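PDB 4NQI: SH3 domain-containing protein from Dictyostelium discoideum, which drives membrane remodelling to control osmoregulation, phagocytosis and cytokinesis, probably through its N-terminal I-BAR domain, the part in this structure, and probably binds phosphatidylinositol lipids. Local coordinates for the interface of chains A and B. Residues are numbered along the deposited sequence; one frame, centred on the assembly and turned at random. Chains: chain A/B, SH3 domain-containing protein.

Contact 1: the interface of chains A and B. Residues chain A 74, 78, 220, 223; chain B 185, 188-189, 192.
A:Phe74, on helix 72-140, lies against helix 152-224 of the partner and receives B:His188 on one face: CB of the histidine sits 3.6 Å from the centroid of the A:Phe74 ring, offset toward its rim. The opposite face is covered from within chain A by CD2 of A:Leu223, leaving the ring packed between a leucine of its own chain and a histidine of the partner.

The aromatic contacts continue through the imidazole of B:His188. The ring of A:Phe78 stands almost perpendicular to it, at 86°, and points its CE2-CZ edge at the imidazole face. A guanidinium contact closes the other end, where CE2 of A:Phe74 comes over the centre of the B:Arg185 group, 3.7 Å from its guanidinium carbon CZ. The planes are inclined by 59°, which excludes a parallel stack.

Apolar packing is carried by B:Leu192: chi1 of -69° points the branch at chain A, and chi2, near anti, lets the methyls reach different partners. CD1 touches CD1 of A:Phe74 and CD1 of A:Leu223, 3.8 Å from the latter. CD2 also meets CE1 of A:Phe78, and it rests on the imidazole face of A:His220, where its nearest atom is NE2 at 3.6 Å.

Contact 2: the interface of chains A and B. Residues chain A 63, 66, 78, 81; chain B 38, 191-192, 195.
B:Phe191 and A:Phe78 meet through opposite choices of first torsion: CG of B:Phe191 extends away from its backbone N (chi1 173°), whereas CG of A:Phe78 is turned away from its carbonyl carbon (chi1 -67°). These torsions bring the rings together, and they meet edge-to-face, with planes 88° apart. One corner of the A:Phe78 ring makes the contact, CE1 lying 3.6 Å from CD2 of B:Phe191 and nearly as close to the neighbouring CE2.

The far rim of B:Phe191 is met by aliphatic groups. CD2 of A:Leu63 approaches in the plane of the ring, 3.9 Å from CZ, and CG1 of B:Val38 also lies in that plane at the edge. These two groups touch each other as well, A:Leu63 CD2 and B:Val38 CG1 being 4.0 Å apart. Within chain A, CD1 of A:Leu66 covers the centre of the A:Phe78 ring and probably helps fix its tilt. Replacing B:Phe191 by an alanine is likely to leave A:Phe78 CE1 without this aromatic partner and to open a gap beside A:Leu63 and B:Val38.

One turn further on, CD2 of A:Leu81 packs on the CD2-CE2 side of B:Phe195, at 3.9 Å from CD2. The patch lies where chain A turns back from helix 15-64, through the 3-10 turn 65-67, into helix 72-140, and this hairpin turn rests on helices 15-64 and 152-224 of chain B.

Contact 3: the interface of chains A and B. Residues chain A 199, 202-203, 206; chain B 209, 213.
A:Leu199 and B:Phe213 form the tight part of this helix-to-helix contact. CD2 of the leucine stands over the centre of the phenyl ring, 3.7 Å from its centroid, and lies at similar distances from all six ring carbons, as expected of a methyl-on-face contact. A:Glu202 supports the same ring from its edge, its CB lying in the ring plane and 3.9 Å from CE2. The stem of B:Phe213 is packed too, with CB 3.9 Å from CG1 of A:Ile203. Face, edge and base are thus each met by a different residue of helix 160-225.

Toward A:Ser206 and B:Thr209 the packing is sparser. The serine hydroxyl OG meets CB of B:Thr209 at 3.4 Å, but the two hydroxyl oxygens, A:Ser206 OG and B:Thr209 OG1, are 4.0 Å apart, too far to bond. OG instead donates within its own helix to the carbonyl O of A:Glu202 (2.9 Å), approaching from above the carbonyl plane. The chain of A:Glu202 bends at chi2 (-53°), carrying its carboxylate away from the phenyl ring.

Helices 160-225 of chain A and 152-224 of chain B run antiparallel here, and the site helps join the two subunits near the middle of the I-BAR dimer.

Contact 1: the interface of chains A and B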
ATOM      1  N   PHE A  74      13.118 -20.490  12.079  1.00 52.24           N
ATOM      2  CA  PHE A  74      12.219 -20.209  10.959  1.00 53.77           C
ATOM      3  C   PHE A  74      10.778 -19.949  11.411  1.00 53.90           C
ATOM      4  O   PHE A  74      10.121 -19.031  10.911  1.00 51.04           O
ATOM      5  CB  PHE A  74      12.245 -21.353   9.940  1.00 52.47           C
ATOM      6  CG  PHE A  74      13.379 -21.270   8.953  1.00 53.84           C
ATOM      7  CD1 PHE A  74      13.350 -20.345   7.919  1.00 53.30           C
ATOM      8  CD2 PHE A  74      14.465 -22.129   9.048  1.00 55.95           C
ATOM      9  CE1 PHE A  74      14.387 -20.273   7.004  1.00 57.24           C
ATOM     10  CE2 PHE A  74      15.504 -22.058   8.136  1.00 57.72           C
ATOM     11  CZ  PHE A  74      15.463 -21.129   7.114  1.00 59.77           C
ATOM     12  N   PHE A  78       8.557 -16.688  10.744  1.00 41.65           N
ATOM     13  CA  PHE A  78       7.210 -16.658  10.182  1.00 48.45           C
ATOM     14  C   PHE A  78       6.270 -15.821  11.046  1.00 48.48           C
ATOM     15  O   PHE A  78       5.452 -15.059  10.530  1.00 47.93           O
ATOM     16  CB  PHE A  78       6.658 -18.080  10.058  1.00 52.04           C
ATOM     17  CG  PHE A  78       7.382 -18.933   9.055  1.00 52.56           C
ATOM     18  CD1 PHE A  78       7.963 -18.366   7.929  1.00 53.24           C
ATOM     19  CD2 PHE A  78       7.474 -20.307   9.234  1.00 53.81           C
ATOM     20  CE1 PHE A  78       8.625 -19.156   7.002  1.00 55.71           C
ATOM     21  CE2 PHE A  78       8.135 -21.100   8.312  1.00 54.80           C
ATOM     22  CZ  PHE A  78       8.710 -20.523   7.195  1.00 56.94           C
ATOM     23  N   HIS A 220      15.324 -12.436   7.784  1.00 38.39           N
ATOM     24  CA  HIS A 220      15.319 -13.420   6.704  1.00 40.65           C
ATOM     25  C   HIS A 220      16.728 -13.702   6.182  1.00 41.54           C
ATOM     26  O   HIS A 220      17.052 -14.843   5.856  1.00 46.00           O
ATOM     27  CB  HIS A 220      14.408 -12.965   5.561  1.00 39.23           C
ATOM     28  CG  HIS A 220      12.973 -12.808   5.956  1.00 44.34           C
ATOM     29  ND1 HIS A 220      12.026 -12.274   5.110  1.00 41.12           N
ATOM     30  CD2 HIS A 220      12.321 -13.115   7.104  1.00 45.41           C
ATOM     31  CE1 HIS A 220      10.852 -12.255   5.719  1.00 44.56           C
ATOM     32  NE2 HIS A 220      11.006 -12.760   6.931  1.00 45.96           N
ATOM     33  N   LEU A 223      18.405 -16.157   8.530  1.00 52.90           N
ATOM     34  CA  LEU A 223      17.809 -17.478   8.346  1.00 50.70           C
ATOM     35  C   LEU A 223      18.263 -18.140   7.046  1.00 49.50           C
ATOM     36  O   LEU A 223      18.677 -19.302   7.042  1.00 49.44           O
ATOM     37  CB  LEU A 223      16.282 -17.374   8.377  1.00 44.32           C
ATOM     38  CG  LEU A 223      15.687 -17.092   9.755  1.00 45.52           C
ATOM     39  CD1 LEU A 223      14.232 -16.651   9.662  1.00 42.14           C
ATOM     40  CD2 LEU A 223      15.805 -18.332  10.613  1.00 48.25           C
TER
ATOM     41  N   ARG B 185      14.976 -26.859   6.153  1.00 48.82           N
ATOM     42  CA  ARG B 185      15.540 -25.511   6.245  1.00 50.80           C
ATOM     43  C   ARG B 185      15.700 -24.885   4.861  1.00 51.30           C
ATOM     44  O   ARG B 185      15.534 -23.677   4.695  1.00 52.32           O
ATOM     45  CB  ARG B 185      16.891 -25.525   6.968  1.00 49.58           C
ATOM     46  CG  ARG B 185      16.833 -25.994   8.420  1.00 51.77           C
ATOM     47  CD  ARG B 185      18.181 -25.819   9.125  1.00 51.16           C
ATOM     48  NE  ARG B 185      18.592 -24.419   9.192  1.00 46.19           N
ATOM     49  CZ  ARG B 185      18.221 -23.578  10.153  1.00 46.67           C
ATOM     50  NH1 ARG B 185      17.428 -23.996  11.132  1.00 45.62           N
ATOM     51  NH2 ARG B 185      18.638 -22.319  10.137  1.00 44.26           N
ATOM     52  N   HIS B 188      12.219 -23.744   3.698  1.00 54.33           N
ATOM     53  CA  HIS B 188      11.794 -22.527   4.379  1.00 52.47           C
ATOM     54  C   HIS B 188      12.575 -21.300   3.905  1.00 51.64           C
ATOM     55  O   HIS B 188      12.008 -20.218   3.751  1.00 48.84           O
ATOM     56  CB  HIS B 188      11.935 -22.694   5.892  1.00 46.68           C
ATOM     57  CG  HIS B 188      10.972 -23.677   6.487  1.00 46.02           C
ATOM     58  ND1 HIS B 188      11.195 -24.291   7.698  1.00 45.26           N
ATOM     59  CD2 HIS B 188       9.782 -24.141   6.040  1.00 49.05           C
ATOM     60  CE1 HIS B 188      10.184 -25.100   7.972  1.00 45.52           C
ATOM     61  NE2 HIS B 188       9.315 -25.027   6.981  1.00 47.55           N
ATOM     62  N   ALA B 189      13.876 -21.472   3.684  1.00 47.98           N
ATOM     63  CA  ALA B 189      14.727 -20.382   3.208  1.00 45.28           C
ATOM     64  C   ALA B 189      14.318 -19.909   1.811  1.00 40.63           C
ATOM     65  O   ALA B 189      14.318 -18.709   1.530  1.00 44.56           O
ATOM     66  CB  ALA B 189      16.187 -20.805   3.223  1.00 47.07           C
ATOM     67  N   LEU B 192      11.107 -17.791   2.171  1.00 47.93           N
ATOM     68  CA  LEU B 192      11.412 -16.427   2.590  1.00 46.34           C
ATOM     69  C   LEU B 192      12.133 -15.649   1.491  1.00 48.71           C
ATOM     70  O   LEU B 192      11.831 -14.477   1.250  1.00 40.15           O
ATOM     71  CB  LEU B 192      12.247 -16.433   3.874  1.00 40.08           C
ATOM     72  CG  LEU B 192      11.538 -16.892   5.151  1.00 41.02           C
ATOM     73  CD1 LEU B 192      12.505 -16.954   6.334  1.00 32.02           C
ATOM     74  CD2 LEU B 192      10.370 -15.970   5.469  1.00 39.62           C
TER

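Contact 2: the interface of chains A and B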
ATOM      1  N   LEU A  63       0.187 -17.237   7.493  1.00 45.03           N
ATOM      2  CA  LEU A  63       1.584 -17.216   7.922  1.00 49.04           C
ATOM      3  C   LEU A  63       1.737 -17.690   9.367  1.00 55.77           C
ATOM      4  O   LEU A  63       2.582 -18.540   9.659  1.00 54.05           O
ATOM      5  CB  LEU A  63       2.173 -15.813   7.765  1.00 44.76           C
ATOM      6  CG  LEU A  63       2.421 -15.346   6.331  1.00 48.62           C
ATOM      7  CD1 LEU A  63       2.919 -13.908   6.299  1.00 43.03           C
ATOM      8  CD2 LEU A  63       3.417 -16.269   5.651  1.00 50.64           C
ATOM      9  N   LEU A  66       1.645 -21.357  10.047  1.00 63.90           N
ATOM     10  CA  LEU A  66       2.854 -22.116   9.730  1.00 63.81           C
ATOM     11  C   LEU A  66       3.627 -22.454  11.005  1.00 59.43           C
ATOM     12  O   LEU A  66       4.480 -23.343  11.003  1.00 54.70           O
ATOM     13  CB  LEU A  66       3.764 -21.333   8.776  1.00 61.30           C
ATOM     14  CG  LEU A  66       3.295 -21.027   7.351  1.00 55.21           C
ATOM     15  CD1 LEU A  66       4.269 -20.078   6.650  1.00 49.16           C
ATOM     16  CD2 LEU A  66       3.139 -22.307   6.554  1.00 49.29           C
ATOM     17  N   PHE A  78       8.557 -16.688  10.744  1.00 41.65           N
ATOM     18  CA  PHE A  78       7.210 -16.658  10.182  1.00 48.45           C
ATOM     19  C   PHE A  78       6.270 -15.821  11.046  1.00 48.48           C
ATOM     20  O   PHE A  78       5.452 -15.059  10.530  1.00 47.93           O
ATOM     21  CB  PHE A  78       6.658 -18.080  10.058  1.00 52.04           C
ATOM     22  CG  PHE A  78       7.382 -18.933   9.055  1.00 52.56           C
ATOM     23  CD1 PHE A  78       7.963 -18.366   7.929  1.00 53.24           C
ATOM     24  CD2 PHE A  78       7.474 -20.307   9.234  1.00 53.81           C
ATOM     25  CE1 PHE A  78       8.625 -19.156   7.002  1.00 55.71           C
ATOM     26  CE2 PHE A  78       8.135 -21.100   8.312  1.00 54.80           C
ATOM     27  CZ  PHE A  78       8.710 -20.523   7.195  1.00 56.94           C
ATOM     28  N   LEU A  81       6.912 -12.137  10.746  1.00 43.41           N
ATOM     29  CA  LEU A  81       6.472 -11.684   9.429  1.00 45.64           C
ATOM     30  C   LEU A  81       4.962 -11.466   9.437  1.00 49.78           C
ATOM     31  O   LEU A  81       4.468 -10.439   8.964  1.00 41.49           O
ATOM     32  CB  LEU A  81       6.853 -12.700   8.349  1.00 42.99           C
ATOM     33  CG  LEU A  81       6.391 -12.353   6.929  1.00 44.77           C
ATOM     34  CD1 LEU A  81       7.004 -11.041   6.461  1.00 36.73           C
ATOM     35  CD2 LEU A  81       6.722 -13.480   5.958  1.00 43.52           C
TER
ATOM     36  N   VAL B  38      -1.133 -20.187   2.173  1.00 59.65           N
ATOM     37  CA  VAL B  38      -0.405 -18.924   2.053  1.00 55.78           C
ATOM     38  C   VAL B  38      -0.427 -18.415   0.608  1.00 57.15           C
ATOM     39  O   VAL B  38      -0.582 -17.216   0.364  1.00 57.21           O
ATOM     40  CB  VAL B  38       1.056 -19.071   2.537  1.00 47.91           C
ATOM     41  CG1 VAL B  38       1.841 -17.790   2.299  1.00 41.02           C
ATOM     42  CG2 VAL B  38       1.097 -19.455   4.014  1.00 43.96           C
ATOM     43  N   PHE B 191      11.316 -20.183   0.620  1.00 50.76           N
ATOM     44  CA  PHE B 191      10.035 -19.520   0.848  1.00 51.07           C
ATOM     45  C   PHE B 191      10.240 -18.048   1.196  1.00 49.81           C
ATOM     46  O   PHE B 191       9.625 -17.167   0.591  1.00 45.68           O
ATOM     47  CB  PHE B 191       9.261 -20.226   1.966  1.00 50.77           C
ATOM     48  CG  PHE B 191       8.001 -19.513   2.386  1.00 48.80           C
ATOM     49  CD1 PHE B 191       6.830 -19.659   1.659  1.00 43.54           C
ATOM     50  CD2 PHE B 191       7.988 -18.708   3.518  1.00 50.17           C
ATOM     51  CE1 PHE B 191       5.668 -19.007   2.047  1.00 48.60           C
ATOM     52  CE2 PHE B 191       6.829 -18.055   3.910  1.00 48.50           C
ATOM     53  CZ  PHE B 191       5.670 -18.207   3.173  1.00 51.59           C
ATOM     54  N   LEU B 192      11.107 -17.791   2.171  1.00 47.93           N
ATOM     55  CA  LEU B 192      11.412 -16.427   2.590  1.00 46.34           C
ATOM     56  C   LEU B 192      12.133 -15.649   1.491  1.00 48.71           C
ATOM     57  O   LEU B 192      11.831 -14.477   1.250  1.00 40.15           O
ATOM     58  CB  LEU B 192      12.247 -16.433   3.874  1.00 40.08           C
ATOM     59  CG  LEU B 192      11.538 -16.892   5.151  1.00 41.02           C
ATOM     60  CD1 LEU B 192      12.505 -16.954   6.334  1.00 32.02           C
ATOM     61  CD2 LEU B 192      10.370 -15.970   5.469  1.00 39.62           C
ATOM     62  N   PHE B 195       9.543 -14.567  -0.947  1.00 43.59           N
ATOM     63  CA  PHE B 195       8.673 -13.548  -0.362  1.00 47.39           C
ATOM     64  C   PHE B 195       9.396 -12.203  -0.257  1.00 46.92           C
ATOM     65  O   PHE B 195       8.770 -11.145  -0.363  1.00 46.07           O
ATOM     66  CB  PHE B 195       8.155 -13.989   1.013  1.00 48.49           C
ATOM     67  CG  PHE B 195       6.857 -13.339   1.411  1.00 49.84           C
ATOM     68  CD1 PHE B 195       5.646 -13.848   0.961  1.00 53.89           C
ATOM     69  CD2 PHE B 195       6.845 -12.219   2.229  1.00 51.65           C
ATOM     70  CE1 PHE B 195       4.447 -13.250   1.320  1.00 53.63           C
ATOM     71  CE2 PHE B 195       5.647 -11.619   2.593  1.00 50.25           C
ATOM     72  CZ  PHE B 195       4.450 -12.135   2.136  1.00 49.79           C
TER

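Contact 3: the interface of chains A and B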
ATOM      1  N   LEU A 199      -3.080  12.313   2.734  1.00 42.96           N
ATOM      2  CA  LEU A 199      -1.696  12.256   2.273  1.00 47.08           C
ATOM      3  C   LEU A 199      -0.724  12.065   3.441  1.00 46.56           C
ATOM      4  O   LEU A 199       0.206  11.258   3.359  1.00 37.07           O
ATOM      5  CB  LEU A 199      -1.343  13.525   1.497  1.00 42.37           C
ATOM      6  CG  LEU A 199      -2.181  13.823   0.254  1.00 45.78           C
ATOM      7  CD1 LEU A 199      -1.680  15.076  -0.455  1.00 45.20           C
ATOM      8  CD2 LEU A 199      -2.178  12.639  -0.698  1.00 46.18           C
ATOM      9  N   GLU A 202      -0.899   8.552   4.584  1.00 45.89           N
ATOM     10  CA  GLU A 202      -0.218   7.685   3.628  1.00 47.67           C
ATOM     11  C   GLU A 202       1.284   7.712   3.888  1.00 38.93           C
ATOM     12  O   GLU A 202       1.945   6.676   3.860  1.00 40.80           O
ATOM     13  CB  GLU A 202      -0.512   8.120   2.189  1.00 53.77           C
ATOM     14  CG  GLU A 202      -1.627   7.333   1.523  1.00 65.04           C
ATOM     15  CD  GLU A 202      -1.404   5.833   1.597  1.00 75.84           C
ATOM     16  OE1 GLU A 202      -0.582   5.307   0.818  1.00 83.70           O
ATOM     17  OE2 GLU A 202      -2.047   5.179   2.443  1.00 77.71           O
ATOM     18  N   ILE A 203       1.809   8.909   4.143  1.00 30.90           N
ATOM     19  CA  ILE A 203       3.219   9.090   4.473  1.00 37.03           C
ATOM     20  C   ILE A 203       3.581   8.340   5.760  1.00 45.44           C
ATOM     21  O   ILE A 203       4.619   7.677   5.832  1.00 40.18           O
ATOM     22  CB  ILE A 203       3.568  10.591   4.597  1.00 40.78           C
ATOM     23  CG1 ILE A 203       3.441  11.273   3.232  1.00 42.67           C
ATOM     24  CG2 ILE A 203       4.969  10.789   5.148  1.00 39.54           C
ATOM     25  CD1 ILE A 203       3.906  12.714   3.215  1.00 42.43           C
ATOM     26  N   SER A 206       3.660   4.676   5.047  1.00 32.51           N
ATOM     27  CA  SER A 206       4.841   4.346   4.256  1.00 39.34           C
ATOM     28  C   SER A 206       6.091   4.258   5.132  1.00 37.94           C
ATOM     29  O   SER A 206       6.941   3.392   4.924  1.00 42.09           O
ATOM     30  CB  SER A 206       5.044   5.373   3.139  1.00 41.33           C
ATOM     31  OG  SER A 206       3.982   5.332   2.204  1.00 43.56           O
TER
ATOM     32  N   THR B 209       6.398   6.918  -2.276  1.00 43.53           N
ATOM     33  CA  THR B 209       5.214   7.596  -1.753  1.00 41.89           C
ATOM     34  C   THR B 209       5.604   8.772  -0.862  1.00 43.05           C
ATOM     35  O   THR B 209       5.056   9.875  -0.999  1.00 36.66           O
ATOM     36  CB  THR B 209       4.321   6.629  -0.957  1.00 40.50           C
ATOM     37  OG1 THR B 209       3.955   5.523  -1.790  1.00 47.13           O
ATOM     38  CG2 THR B 209       3.063   7.334  -0.475  1.00 37.42           C
ATOM     39  N   PHE B 213       4.515  12.516  -2.126  1.00 35.52           N
ATOM     40  CA  PHE B 213       3.452  13.181  -1.367  1.00 39.20           C
ATOM     41  C   PHE B 213       3.942  14.361  -0.523  1.00 41.77           C
ATOM     42  O   PHE B 213       3.167  15.260  -0.203  1.00 42.26           O
ATOM     43  CB  PHE B 213       2.680  12.169  -0.508  1.00 39.94           C
ATOM     44  CG  PHE B 213       1.655  11.375  -1.279  1.00 38.04           C
ATOM     45  CD1 PHE B 213       1.403  11.656  -2.616  1.00 38.49           C
ATOM     46  CD2 PHE B 213       0.936  10.358  -0.666  1.00 34.10           C
ATOM     47  CE1 PHE B 213       0.458  10.936  -3.327  1.00 39.21           C
ATOM     48  CE2 PHE B 213      -0.011   9.633  -1.374  1.00 35.19           C
ATOM     49  CZ  PHE B 213      -0.249   9.923  -2.706  1.00 38.57           C
TER

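Contacts 1 and 2 are neighbours, their C-alpha centres about 8 Å apart, and they share A:Phe78 and B:Leu192; together they form one continuous patch. Contact 3 lies about 30 Å from contact 1 and 26 Å from contact 2, measured between the same centres. Helix 152-224 of chain B runs through all three, while helix 160-225 of chain A serves contacts 1 and 3 and helix 72-140 serves contacts 1 and 2. Because the two-fold repeats every patch with the chains exchanged, the subunits are joined at widely spaced points, which probably stiffens the elongated dimer that I-BAR domains use to shape membranes.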